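PDB 5XDC: thermophilic dibenzothiophene desulfurization enzyme C from Paenibacillus sp. A11-2, which probably oxidises dibenzothiophene to its sulfoxide and then its sulfone, using reduced FMN and molecular oxygen. Local coordinates for residues I262-S274 / V352-R366. Numbering follows the deposited sequence. Where two conformers were deposited one is given.
Sequences IARGALEEAAHYS and VIELTSRLYEAMGAR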
loop_
_atom_site.group_PDB
_atom_site.type_symbol
_atom_site.label_atom_id
_atom_site.label_comp_id
_atom_site.label_asym_id
_atom_site.label_seq_id
_atom_site.Cartn_x
_atom_site.Cartn_y
_atom_site.Cartn_z
ATOM N N ILE B 262 17.208 10.980 -6.133
ATOM C CA ILE B 262 16.252 11.887 -5.493
ATOM C C ILE B 262 15.773 11.290 -4.178
ATOM O O ILE B 262 15.696 11.982 -3.158
ATOM C CB ILE B 262 15.074 12.189 -6.437
ATOM C CG1 ILE B 262 15.542 13.002 -7.642
ATOM C CG2 ILE B 262 13.966 12.924 -5.687
ATOM C CD1 ILE B 262 14.526 13.073 -8.747
ATOM N N ALA B 263 15.477 9.985 -4.181
ATOM C CA ALA B 263 15.003 9.306 -2.979
ATOM C C ALA B 263 16.027 9.389 -1.856
ATOM O O ALA B 263 15.676 9.653 -0.700
ATOM C CB ALA B 263 14.675 7.849 -3.292
ATOM N N ARG B 264 17.298 9.127 -2.167
ATOM C CA ARG B 264 18.338 9.191 -1.146
ATOM C C ARG B 264 18.518 10.618 -0.643
ATOM O O ARG B 264 18.611 10.849 0.565
ATOM C CB ARG B 264 19.656 8.631 -1.684
ATOM C CG ARG B 264 20.808 8.763 -0.686
ATOM C CD ARG B 264 21.976 7.823 -1.005
ATOM N NE ARG B 264 21.674 6.422 -0.676
ATOM C CZ ARG B 264 21.780 5.884 0.538
ATOM N NH1 ARG B 264 22.173 6.620 1.573
ATOM N NH2 ARG B 264 21.481 4.593 0.720
ATOM N N GLY B 265 18.525 11.595 -1.550
ATOM C CA GLY B 265 18.658 12.977 -1.116
ATOM C C GLY B 265 17.509 13.420 -0.231
ATOM O O GLY B 265 17.712 14.112 0.772
ATOM N N ALA B 266 16.288 13.035 -0.598
ATOM C CA ALA B 266 15.116 13.371 0.200
ATOM C C ALA B 266 15.204 12.748 1.590
ATOM O O ALA B 266 14.910 13.398 2.599
ATOM C CB ALA B 266 13.859 12.894 -0.521
ATOM N N LEU B 267 15.571 11.477 1.659
ATOM C CA LEU B 267 15.614 10.803 2.951
ATOM C C LEU B 267 16.662 11.435 3.864
ATOM O O LEU B 267 16.407 11.652 5.053
ATOM C CB LEU B 267 15.880 9.312 2.745
ATOM C CG LEU B 267 15.463 8.309 3.818
ATOM C CD1 LEU B 267 14.020 8.434 4.207
ATOM C CD2 LEU B 267 15.754 6.890 3.306
ATOM N N GLU B 268 17.851 11.731 3.328
ATOM C CA GLU B 268 18.896 12.368 4.128
ATOM C C GLU B 268 18.486 13.770 4.560
ATOM O O GLU B 268 18.709 14.157 5.713
ATOM C CB GLU B 268 20.209 12.424 3.352
ATOM C CG GLU B 268 20.873 11.085 3.125
ATOM C CD GLU B 268 21.513 10.514 4.382
ATOM O OE1 GLU B 268 21.313 11.077 5.486
ATOM O OE2 GLU B 268 22.223 9.497 4.259
ATOM N N GLU B 269 17.878 14.544 3.660
ATOM C CA GLU B 269 17.455 15.892 4.029
ATOM C C GLU B 269 16.382 15.847 5.107
ATOM O O GLU B 269 16.386 16.662 6.036
ATOM C CB GLU B 269 16.946 16.647 2.795
ATOM C CG GLU B 269 16.358 18.028 3.052
ATOM C CD GLU B 269 17.413 19.098 3.283
ATOM O OE1 GLU B 269 17.018 20.272 3.470
ATOM O OE2 GLU B 269 18.624 18.772 3.292
ATOM N N ALA B 270 15.437 14.916 4.985
ATOM C CA ALA B 270 14.426 14.755 6.016
ATOM C C ALA B 270 15.078 14.396 7.348
ATOM O O ALA B 270 14.764 14.993 8.384
ATOM C CB ALA B 270 13.420 13.692 5.592
ATOM N N ALA B 271 15.999 13.427 7.333
ATOM C CA ALA B 271 16.648 13.006 8.570
ATOM C C ALA B 271 17.336 14.185 9.246
ATOM O O ALA B 271 17.232 14.372 10.469
ATOM C CB ALA B 271 17.655 11.894 8.277
ATOM N N HIS B 272 18.031 14.999 8.455
ATOM C CA HIS B 272 18.679 16.195 8.986
ATOM C C HIS B 272 17.677 17.124 9.655
ATOM O O HIS B 272 17.928 17.630 10.758
ATOM C CB HIS B 272 19.416 16.918 7.861
ATOM C CG HIS B 272 20.086 18.183 8.300
ATOM N ND1 HIS B 272 19.472 19.415 8.222
ATOM C CD2 HIS B 272 21.309 18.405 8.835
ATOM C CE1 HIS B 272 20.291 20.343 8.685
ATOM N NE2 HIS B 272 21.413 19.757 9.062
ATOM N N TYR B 273 16.526 17.347 9.017
ATOM C CA TYR B 273 15.485 18.180 9.606
ATOM C C TYR B 273 14.965 17.573 10.900
ATOM O O TYR B 273 14.788 18.273 11.902
ATOM C CB TYR B 273 14.335 18.372 8.620
ATOM C CG TYR B 273 13.255 19.263 9.169
ATOM C CD1 TYR B 273 12.234 18.753 9.960
ATOM C CD2 TYR B 273 13.254 20.631 8.893
ATOM C CE1 TYR B 273 11.250 19.565 10.468
ATOM C CE2 TYR B 273 12.276 21.455 9.402
ATOM C CZ TYR B 273 11.280 20.925 10.188
ATOM O OH TYR B 273 10.311 21.764 10.677
ATOM N N SER B 274 14.695 16.268 10.890
ATOM C CA SER B 274 14.168 15.607 12.077
ATOM C C SER B 274 15.124 15.754 13.256
ATOM O O SER B 274 14.699 16.028 14.384
ATOM C CB SER B 274 13.909 14.131 11.770
ATOM O OG SER B 274 12.740 13.962 10.979
ATOM N N VAL B 352 10.293 6.497 -4.802
ATOM C CA VAL B 352 10.576 7.924 -4.696
ATOM C C VAL B 352 9.282 8.717 -4.574
ATOM O O VAL B 352 9.227 9.712 -3.847
ATOM C CB VAL B 352 11.451 8.417 -5.868
ATOM C CG1 VAL B 352 10.699 8.457 -7.189
ATOM C CG2 VAL B 352 12.013 9.799 -5.537
ATOM N N ILE B 353 8.215 8.283 -5.254
ATOM C CA ILE B 353 6.961 9.031 -5.201
ATOM C C ILE B 353 6.328 8.920 -3.810
ATOM O O ILE B 353 5.805 9.906 -3.276
ATOM C CB ILE B 353 6.006 8.554 -6.315
ATOM C CG1 ILE B 353 6.546 8.928 -7.708
ATOM C CG2 ILE B 353 4.593 9.120 -6.136
ATOM C CD1 ILE B 353 6.764 10.421 -7.940
ATOM N N GLU B 354 6.393 7.735 -3.188
ATOM C CA GLU B 354 5.852 7.559 -1.837
ATOM C C GLU B 354 6.680 8.321 -0.814
ATOM O O GLU B 354 6.144 9.049 0.026
ATOM C CB GLU B 354 5.816 6.069 -1.466
ATOM C CG GLU B 354 4.822 5.270 -2.248
ATOM C CD GLU B 354 4.792 3.799 -1.843
ATOM O OE1 GLU B 354 5.575 3.402 -0.952
ATOM O OE2 GLU B 354 3.981 3.040 -2.423
ATOM N N LEU B 355 8.002 8.168 -0.881
ATOM C CA LEU B 355 8.909 8.693 0.131
ATOM C C LEU B 355 8.906 10.221 0.167
ATOM O O LEU B 355 8.882 10.830 1.247
ATOM C CB LEU B 355 10.296 8.135 -0.181
ATOM C CG LEU B 355 11.575 8.525 0.514
ATOM C CD1 LEU B 355 12.600 7.413 0.191
ATOM C CD2 LEU B 355 12.065 9.882 0.035
ATOM N N THR B 356 8.935 10.861 -0.996
ATOM C CA THR B 356 9.064 12.311 -1.015
ATOM C C THR B 356 7.821 12.995 -0.474
ATOM O O THR B 356 7.907 14.149 -0.036
ATOM C CB THR B 356 9.377 12.814 -2.429
ATOM O OG1 THR B 356 8.393 12.353 -3.357
ATOM C CG2 THR B 356 10.757 12.342 -2.863
ATOM N N SER B 357 6.687 12.298 -0.471
ATOM C CA SER B 357 5.447 12.809 0.093
ATOM C C SER B 357 5.294 12.410 1.555
ATOM O O SER B 357 5.001 13.254 2.407
ATOM C CB SER B 357 4.253 12.293 -0.716
ATOM O OG SER B 357 3.043 12.679 -0.108
ATOM N N ARG B 358 5.518 11.135 1.871
ATOM C CA ARG B 358 5.204 10.639 3.205
ATOM C C ARG B 358 6.217 11.054 4.260
ATOM O O ARG B 358 5.887 11.035 5.448
ATOM C CB ARG B 358 5.091 9.113 3.175
ATOM C CG ARG B 358 3.828 8.632 2.469
ATOM C CD ARG B 358 3.835 7.122 2.321
ATOM N NE ARG B 358 2.804 6.663 1.396
ATOM C CZ ARG B 358 2.714 5.423 0.931
ATOM N NH1 ARG B 358 3.597 4.502 1.303
ATOM N NH2 ARG B 358 1.732 5.102 0.094
ATOM N N LEU B 359 7.437 11.432 3.871
ATOM C CA LEU B 359 8.413 11.848 4.873
ATOM C C LEU B 359 7.948 13.077 5.647
ATOM O O LEU B 359 8.406 13.291 6.771
ATOM C CB LEU B 359 9.777 12.107 4.226
ATOM C CG LEU B 359 10.615 10.849 3.970
ATOM C CD1 LEU B 359 11.834 11.168 3.120
ATOM C CD2 LEU B 359 11.033 10.224 5.278
ATOM N N TYR B 360 7.035 13.879 5.091
ATOM C CA TYR B 360 6.487 14.992 5.869
ATOM C C TYR B 360 5.857 14.486 7.161
ATOM O O TYR B 360 5.910 15.163 8.196
ATOM C CB TYR B 360 5.448 15.771 5.058
ATOM C CG TYR B 360 6.030 16.819 4.130
ATOM C CD1 TYR B 360 6.315 18.097 4.597
ATOM C CD2 TYR B 360 6.278 16.545 2.793
ATOM C CE1 TYR B 360 6.843 19.067 3.761
ATOM C CE2 TYR B 360 6.809 17.521 1.950
ATOM C CZ TYR B 360 7.088 18.768 2.443
ATOM O OH TYR B 360 7.625 19.735 1.623
ATOM N N GLU B 361 5.249 13.300 7.114
ATOM C CA GLU B 361 4.589 12.749 8.291
ATOM C C GLU B 361 5.585 12.512 9.418
ATOM O O GLU B 361 5.233 12.630 10.597
ATOM C CB GLU B 361 3.876 11.453 7.903
ATOM C CG GLU B 361 2.938 10.898 8.948
ATOM C CD GLU B 361 2.130 9.713 8.436
ATOM O OE1 GLU B 361 2.209 8.639 9.059
ATOM O OE2 GLU B 361 1.388 9.855 7.433
ATOM N N ALA B 362 6.837 12.210 9.075
ATOM C CA ALA B 362 7.872 12.026 10.075
ATOM C C ALA B 362 8.424 13.351 10.584
ATOM O O ALA B 362 8.855 13.433 11.736
ATOM C CB ALA B 362 9.018 11.189 9.502
ATOM N N MET B 363 8.412 14.391 9.750
ATOM C CA MET B 363 9.027 15.667 10.093
ATOM C C MET B 363 8.095 16.581 10.876
ATOM O O MET B 363 8.567 17.332 11.738
ATOM C CB MET B 363 9.493 16.383 8.820
ATOM C CG MET B 363 10.675 15.714 8.145
ATOM S SD MET B 363 11.348 16.666 6.769
ATOM C CE MET B 363 10.062 16.387 5.577
ATOM N N GLY B 364 6.799 16.546 10.585
ATOM C CA GLY B 364 5.802 17.318 11.310
ATOM C C GLY B 364 5.413 18.601 10.594
ATOM O O GLY B 364 5.952 18.973 9.545
ATOM N N ALA B 365 4.480 19.315 11.231
ATOM C CA ALA B 365 3.772 20.407 10.572
ATOM C C ALA B 365 4.708 21.531 10.144
ATOM O O ALA B 365 4.493 22.154 9.095
ATOM C CB ALA B 365 2.685 20.953 11.493
ATOM N N ARG B 366 5.731 21.831 10.947
ATOM C CA ARG B 366 6.562 22.980 10.629
ATOM C C ARG B 366 7.357 22.774 9.354
ATOM O O ARG B 366 7.736 23.758 8.719
ATOM C CB ARG B 366 7.494 23.296 11.792
ATOM C CG ARG B 366 6.764 23.830 13.025
ATOM C CD ARG B 366 7.616 23.622 14.272
ATOM N NE ARG B 366 8.841 24.421 14.228
ATOM C CZ ARG B 366 10.000 24.070 14.784
ATOM N NH1 ARG B 366 10.123 22.917 15.430
ATOM N NH2 ARG B 366 11.050 24.876 14.681
HETATM O O HOH W 1 8.114 19.879 12.146
HETATM O O HOH W 2 10.904 13.986 12.954
#
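A266 and L355 meet where two helices, running nearly parallel at 17°, show how alanines let bulkier side chains settle close to a neighbouring backbone. L355 CD2 lies 3.5 Å from A266 CB and also rests on the carbonyl oxygen of A263. Toward the N-terminal end V352 CG2 reaches I262 and A263; a turn further on, L267 CD1 crosses the branched end of L359 at about a right angle, 3.6 Å from its CD2. A270, small again, admits the sulfur of M363: with CG anti to the carbonyl carbon (chi1 -70°) and the chain extended at the next bond, SD comes 3.7 Å from A270 CA, and the later bend turns only CE, toward a face of the Y360 ring. That sulfur stands oblique to the Y273 ring, 4.6 Å from its centroid, in a Met-aromatic contact.

Toward the C-terminal end the packing is looser: Y273 CD1 still touches M363 CB, but waters bridge the polar atoms. One molecule, in the plane of the Y273 ring at its edge, bonds to OH and donates to M363 O at 2.6 Å; another joins S274 OG, also bonded to Y299, to A362 O. Were Y273 an alanine, M363 SD would probably lose its contact with the ring, and the first water one hydrogen-bond partner. G364, with positive phi, turns the chain toward exposed R366. The pairing belongs to the helical C-terminal domain of the acyl-CoA dehydrogenase fold, its C-terminal end reaching A365 and R366, residues that bind FMN.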